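Long-range contact in triacylglycerol lipase (Clostridium botulinum, PDB 5AH1), which hydrolyses synthetic polyesters and probably triacylglycerols, as a zinc-binding lipase of the alpha/beta-hydrolase fold: residues D232-M240 and T359-R368. Numbering follows the deposited sequence. Where two conformers were deposited one is given.
Sequences DGTTLSDLM and TANLMGRYSR. With K (potassium ion), chain D.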
ATOM      1  N   ASP A 232      -5.350   3.463  -9.651  1.00  6.42           N
ATOM      2  CA  ASP A 232      -6.459   4.313 -10.078  1.00  6.26           C
ATOM      3  C   ASP A 232      -7.553   4.414  -9.008  1.00  6.90           C
ATOM      4  O   ASP A 232      -8.686   4.738  -9.319  1.00  7.48           O
ATOM      5  CB  ASP A 232      -7.067   3.803 -11.390  1.00  6.87           C
ATOM      6  CG  ASP A 232      -6.170   4.029 -12.582  1.00  6.78           C
ATOM      7  OD1 ASP A 232      -5.441   5.046 -12.621  1.00  7.42           O
ATOM      8  OD2 ASP A 232      -6.231   3.188 -13.510  1.00  8.23           O
ATOM      9  N   GLY A 233      -7.201   4.190  -7.749  1.00  6.64           N
ATOM     10  CA  GLY A 233      -8.172   4.232  -6.667  1.00  6.98           C
ATOM     11  C   GLY A 233      -8.932   2.924  -6.519  1.00  7.10           C
ATOM     12  O   GLY A 233      -8.721   1.954  -7.255  1.00  7.86           O
ATOM     13  N   THR A 234      -9.813   2.895  -5.540  1.00  7.21           N
ATOM     14  CA  THR A 234     -10.727   1.799  -5.371  1.00  7.26           C
ATOM     15  C   THR A 234     -12.124   2.346  -5.164  1.00  7.04           C
ATOM     16  O   THR A 234     -12.342   3.271  -4.383  1.00  7.11           O
ATOM     17  CB  THR A 234     -10.349   0.889  -4.184  1.00  7.49           C
ATOM     18  OG1 THR A 234     -11.449   0.017  -3.959  1.00  7.87           O
ATOM     19  CG2 THR A 234     -10.015   1.675  -2.900  1.00  8.62           C
ATOM     20  N   THR A 235     -13.086   1.737  -5.849  1.00  7.27           N
ATOM     21  CA  THR A 235     -14.470   2.168  -5.697  1.00  7.78           C
ATOM     22  C   THR A 235     -15.049   1.792  -4.337  1.00  7.50           C
ATOM     23  O   THR A 235     -16.106   2.280  -3.976  1.00  8.26           O
ATOM     24  CB  THR A 235     -15.375   1.676  -6.833  1.00  8.68           C
ATOM     25  OG1 THR A 235     -15.470   0.251  -6.813  1.00  8.05           O
ATOM     26  CG2 THR A 235     -14.885   2.177  -8.186  1.00  9.55           C
ATOM     27  N   LEU A 236     -14.321   1.006  -3.551  1.00  7.95           N
ATOM     28  CA  LEU A 236     -14.722   0.781  -2.162  1.00  8.42           C
ATOM     29  C   LEU A 236     -14.736   2.100  -1.396  1.00  7.19           C
ATOM     30  O   LEU A 236     -15.644   2.362  -0.593  1.00  8.78           O
ATOM     31  CB  LEU A 236     -13.820  -0.234  -1.464  1.00  9.48           C
ATOM     32  CG  LEU A 236     -14.260  -0.638  -0.052  1.00 11.05           C
ATOM     33  CD1 LEU A 236     -15.657  -1.242  -0.052  1.00 12.63           C
ATOM     34  CD2 LEU A 236     -13.257  -1.595   0.531  1.00 10.69           C
ATOM     35  N   SER A 237     -13.755   2.964  -1.646  1.00  7.63           N
ATOM     36  CA  SER A 237     -13.807   4.281  -1.041  1.00  8.06           C
ATOM     37  C   SER A 237     -14.943   5.107  -1.648  1.00  7.61           C
ATOM     38  O   SER A 237     -15.707   5.744  -0.915  1.00  9.00           O
ATOM     39  CB  SER A 237     -12.489   5.033  -1.147  1.00  8.80           C
ATOM     40  OG  SER A 237     -12.691   6.322  -0.596  1.00  9.34           O
ATOM     41  N   ASP A 238     -15.064   5.120  -2.971  1.00  7.43           N
ATOM     42  CA  ASP A 238     -16.102   5.912  -3.621  1.00  7.97           C
ATOM     43  C   ASP A 238     -17.496   5.623  -3.038  1.00  7.94           C
ATOM     44  O   ASP A 238     -18.279   6.533  -2.795  1.00  9.11           O
ATOM     45  CB  ASP A 238     -16.166   5.618  -5.113  1.00  9.06           C
ATOM     46  CG  ASP A 238     -14.906   5.996  -5.873  1.00 10.57           C
ATOM     47  OD1 ASP A 238     -13.911   6.427  -5.292  1.00 12.12           O
ATOM     48  OD2 ASP A 238     -14.911   5.811  -7.104  1.00 13.94           O
ATOM     49  N   LEU A 239     -17.794   4.348  -2.813  1.00  8.93           N
ATOM     50  CA  LEU A 239     -19.145   3.921  -2.512  1.00 10.68           C
ATOM     51  C   LEU A 239     -19.521   4.060  -1.022  1.00 11.15           C
ATOM     52  O   LEU A 239     -20.708   4.036  -0.693  1.00 13.56           O
ATOM     53  CB  LEU A 239     -19.418   2.495  -3.024  1.00 10.64           C
ATOM     54  CG  LEU A 239     -18.730   1.302  -2.358  1.00 10.81           C
ATOM     55  CD1 LEU A 239     -19.501   0.800  -1.145  1.00 10.95           C
ATOM     56  CD2 LEU A 239     -18.583   0.195  -3.366  1.00 11.43           C
ATOM     57  N   MET A 240     -18.518   4.203  -0.148  1.00 12.46           N
ATOM     58  CA  MET A 240     -18.708   4.251   1.317  1.00 13.93           C
ATOM     59  C   MET A 240     -18.518   5.650   1.885  1.00 12.30           C
ATOM     60  O   MET A 240     -17.634   6.369   1.451  1.00 11.99           O
ATOM     61  CB  MET A 240     -17.666   3.370   2.021  1.00 13.38           C
ATOM     62  CG  MET A 240     -17.828   1.905   1.825  1.00 16.86           C
ATOM     63  SD  MET A 240     -16.840   0.984   3.001  1.00 19.23           S
ATOM     64  CE  MET A 240     -17.835   1.113   4.483  1.00 19.20           C
ATOM     65  N   THR A 359     -17.651  -6.289   0.788  1.00 11.09           N
ATOM     66  CA  THR A 359     -16.880  -5.294   0.072  1.00 10.36           C
ATOM     67  C   THR A 359     -16.690  -5.724  -1.384  1.00 10.81           C
ATOM     68  O   THR A 359     -16.865  -4.917  -2.302  1.00 10.99           O
ATOM     69  CB  THR A 359     -15.533  -5.037   0.762  1.00 10.21           C
ATOM     70  OG1 THR A 359     -14.860  -6.281   0.971  1.00 10.93           O
ATOM     71  CG2 THR A 359     -15.753  -4.362   2.112  1.00 11.45           C
ATOM     72  N   ALA A 360     -16.339  -6.989  -1.606  1.00 11.04           N
ATOM     73  CA  ALA A 360     -16.204  -7.518  -2.961  1.00 11.09           C
ATOM     74  C   ALA A 360     -17.519  -7.428  -3.716  1.00 11.53           C
ATOM     75  O   ALA A 360     -17.549  -7.073  -4.883  1.00 10.86           O
ATOM     76  CB  ALA A 360     -15.739  -8.956  -2.917  1.00 11.70           C
ATOM     77  N   ASN A 361     -18.614  -7.766  -3.048  1.00 10.65           N
ATOM     78  CA  ASN A 361     -19.897  -7.803  -3.726  1.00 12.49           C
ATOM     79  C   ASN A 361     -20.399  -6.388  -4.033  1.00 11.80           C
ATOM     80  O   ASN A 361     -20.979  -6.160  -5.094  1.00 12.44           O
ATOM     81  CB  ASN A 361     -20.894  -8.648  -2.927  1.00 14.66           C
ATOM     82  CG  ASN A 361     -20.452 -10.120  -2.842  1.00 17.90           C
ATOM     83  OD1 ASN A 361     -19.631 -10.581  -3.651  1.00 19.28           O
ATOM     84  ND2 ASN A 361     -20.966 -10.847  -1.852  1.00 19.82           N
ATOM     85  N   LEU A 362     -20.172  -5.431  -3.136  1.00 11.79           N
ATOM     86  CA  LEU A 362     -20.562  -4.058  -3.453  1.00 12.90           C
ATOM     87  C   LEU A 362     -19.724  -3.449  -4.573  1.00 11.91           C
ATOM     88  O   LEU A 362     -20.265  -2.841  -5.481  1.00 11.82           O
ATOM     89  CB  LEU A 362     -20.566  -3.164  -2.199  1.00 16.38           C
ATOM     90  CG  LEU A 362     -21.738  -3.392  -1.228  1.00 20.44           C
ATOM     91  CD1 LEU A 362     -21.818  -2.273  -0.229  1.00 21.76           C
ATOM     92  CD2 LEU A 362     -23.106  -3.557  -1.927  1.00 22.41           C
ATOM     93  N   MET A 363     -18.408  -3.610  -4.528  1.00 10.60           N
ATOM     94  CA  MET A 363     -17.593  -3.150  -5.640  1.00  9.60           C
ATOM     95  C   MET A 363     -17.986  -3.872  -6.931  1.00  9.47           C
ATOM     96  O   MET A 363     -17.940  -3.302  -8.012  1.00 10.13           O
ATOM     97  CB  MET A 363     -16.113  -3.421  -5.384  1.00  9.92           C
ATOM     98  CG  MET A 363     -15.402  -2.381  -4.549  1.00 11.48           C
ATOM     99  SD  MET A 363     -13.610  -2.687  -4.467  1.00 12.21           S
ATOM    100  CE  MET A 363     -13.693  -3.986  -3.317  1.00 11.34           C
ATOM    101  N   GLY A 364     -18.365  -5.140  -6.800  1.00  9.72           N
ATOM    102  CA  GLY A 364     -18.668  -5.980  -7.945  1.00  9.87           C
ATOM    103  C   GLY A 364     -19.945  -5.617  -8.682  1.00  9.52           C
ATOM    104  O   GLY A 364     -20.254  -6.223  -9.710  1.00 10.53           O
ATOM    105  N   ARG A 365     -20.678  -4.632  -8.174  0.53  9.93           N
ATOM    106  CA  ARG A 365     -21.866  -4.144  -8.873  0.53 10.65           C
ATOM    107  C   ARG A 365     -21.965  -2.625  -8.866  0.53 10.65           C
ATOM    108  O   ARG A 365     -23.018  -2.058  -9.179  0.53 11.91           O
ATOM    109  CB  ARG A 365     -23.129  -4.738  -8.261  0.53 11.50           C
ATOM    110  CG  ARG A 365     -23.432  -4.259  -6.841  0.53 13.57           C
ATOM    111  CD  ARG A 365     -24.517  -5.120  -6.206  0.53 15.86           C
ATOM    112  NE  ARG A 365     -24.053  -6.499  -6.123  0.53 17.19           N
ATOM    113  CZ  ARG A 365     -24.836  -7.564  -6.040  0.53 18.14           C
ATOM    114  NH1 ARG A 365     -26.156  -7.418  -6.025  0.53 18.85           N
ATOM    115  NH2 ARG A 365     -24.285  -8.774  -5.980  0.53 17.91           N
ATOM    116  N   TYR A 366     -20.869  -1.961  -8.511  1.00 10.87           N
ATOM    117  CA  TYR A 366     -20.862  -0.503  -8.413  1.00 10.39           C
ATOM    118  C   TYR A 366     -20.448   0.150  -9.725  1.00 10.80           C
ATOM    119  O   TYR A 366     -19.330  -0.044 -10.207  1.00 10.44           O
ATOM    120  CB  TYR A 366     -19.927  -0.046  -7.297  1.00 10.34           C
ATOM    121  CG  TYR A 366     -19.894   1.455  -7.091  1.00 10.05           C
ATOM    122  CD1 TYR A 366     -20.839   2.083  -6.310  1.00 10.77           C
ATOM    123  CD2 TYR A 366     -18.925   2.238  -7.676  1.00 10.11           C
ATOM    124  CE1 TYR A 366     -20.816   3.459  -6.120  1.00 10.84           C
ATOM    125  CE2 TYR A 366     -18.877   3.602  -7.488  1.00 11.12           C
ATOM    126  CZ  TYR A 366     -19.821   4.208  -6.712  1.00 11.25           C
ATOM    127  OH  TYR A 366     -19.760   5.568  -6.512  1.00 12.35           O
ATOM    128  N   SER A 367     -21.376   0.925 -10.276  0.51 11.28           N
ATOM    129  CA  SER A 367     -21.140   1.751 -11.448  0.51 12.17           C
ATOM    130  C   SER A 367     -21.307   3.212 -11.099  0.51 12.15           C
ATOM    131  O   SER A 367     -21.879   3.556 -10.056  0.51 12.19           O
ATOM    132  CB  SER A 367     -22.137   1.401 -12.545  0.51 13.43           C
ATOM    133  OG  SER A 367     -21.921   0.087 -12.993  0.51 14.01           O
ATOM    134  N   ARG A 368     -20.820   4.073 -11.982  1.00 12.35           N
ATOM    135  CA  ARG A 368     -21.017   5.508 -11.810  1.00 13.33           C
ATOM    136  C   ARG A 368     -20.728   6.245 -13.103  1.00 14.34           C
ATOM    137  O   ARG A 368     -19.666   6.063 -13.717  1.00 14.79           O
ATOM    138  CB  ARG A 368     -20.101   6.045 -10.703  1.00 13.49           C
ATOM    139  CG  ARG A 368     -20.331   7.509 -10.381  1.00 14.40           C
ATOM    140  CD  ARG A 368     -19.311   8.047  -9.412  1.00 14.61           C
ATOM    141  NE  ARG A 368     -17.980   8.027 -10.010  1.00 14.49           N
ATOM    142  CZ  ARG A 368     -16.858   7.777  -9.359  1.00 14.33           C
ATOM    143  NH1 ARG A 368     -16.880   7.512  -8.063  1.00 17.78           N
ATOM    144  NH2 ARG A 368     -15.713   7.771 -10.016  1.00 14.31           N
TER
HETATM  145  K     K D1457     -17.368   7.952  -0.693  1.00 10.14           K
HETATM  146  O   HOH W   1     -16.868  -0.892  -8.908  1.00  9.37           O
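Leu236 packs on Met363 and Thr359, and Leu239 on Leu362, Met363 and Tyr366, in a mainly apolar, partly buried contact joining helix 235-239 to the end of helix 357-363 and the loop after it. The short helix segments cross nearly at right angles (81°). Their axes stay 9.8 Å apart, a gap that long, unbranched Met363 helps to fill: extended at chi2 (-173°), it carries SD to 3.9 Å from Leu236 CB. Branched, apolar Leu236 sets CD1 3.8 Å from Thr359 CG2. Tyr366 offers a flat ring to Leu239, whose CB stands 3.9 Å from the ring centroid over one face, a CH-pi contact. In this alpha/beta-hydrolase, helix 235-239 follows central strand 221-227; Thr234 suits the N-cap because its hydroxyl OG1 accepts from Leu236 N while also bonding Val386 O. Thr235 OG1 donates to a water that in turn donates to Met363 O and Tyr366 O, tying the helix start to the chain leaving helix 357-363. Further along the loop, oppositely charged Arg368 and Asp238 form a salt bridge, NH1 to OD2 2.8 Å, with a weak, bent hydrogen bond (139°); Thr310 OG1 also bonds that oxygen. Backbone carbonyls of Ser237, Asp238 and Met240 bind a potassium ion.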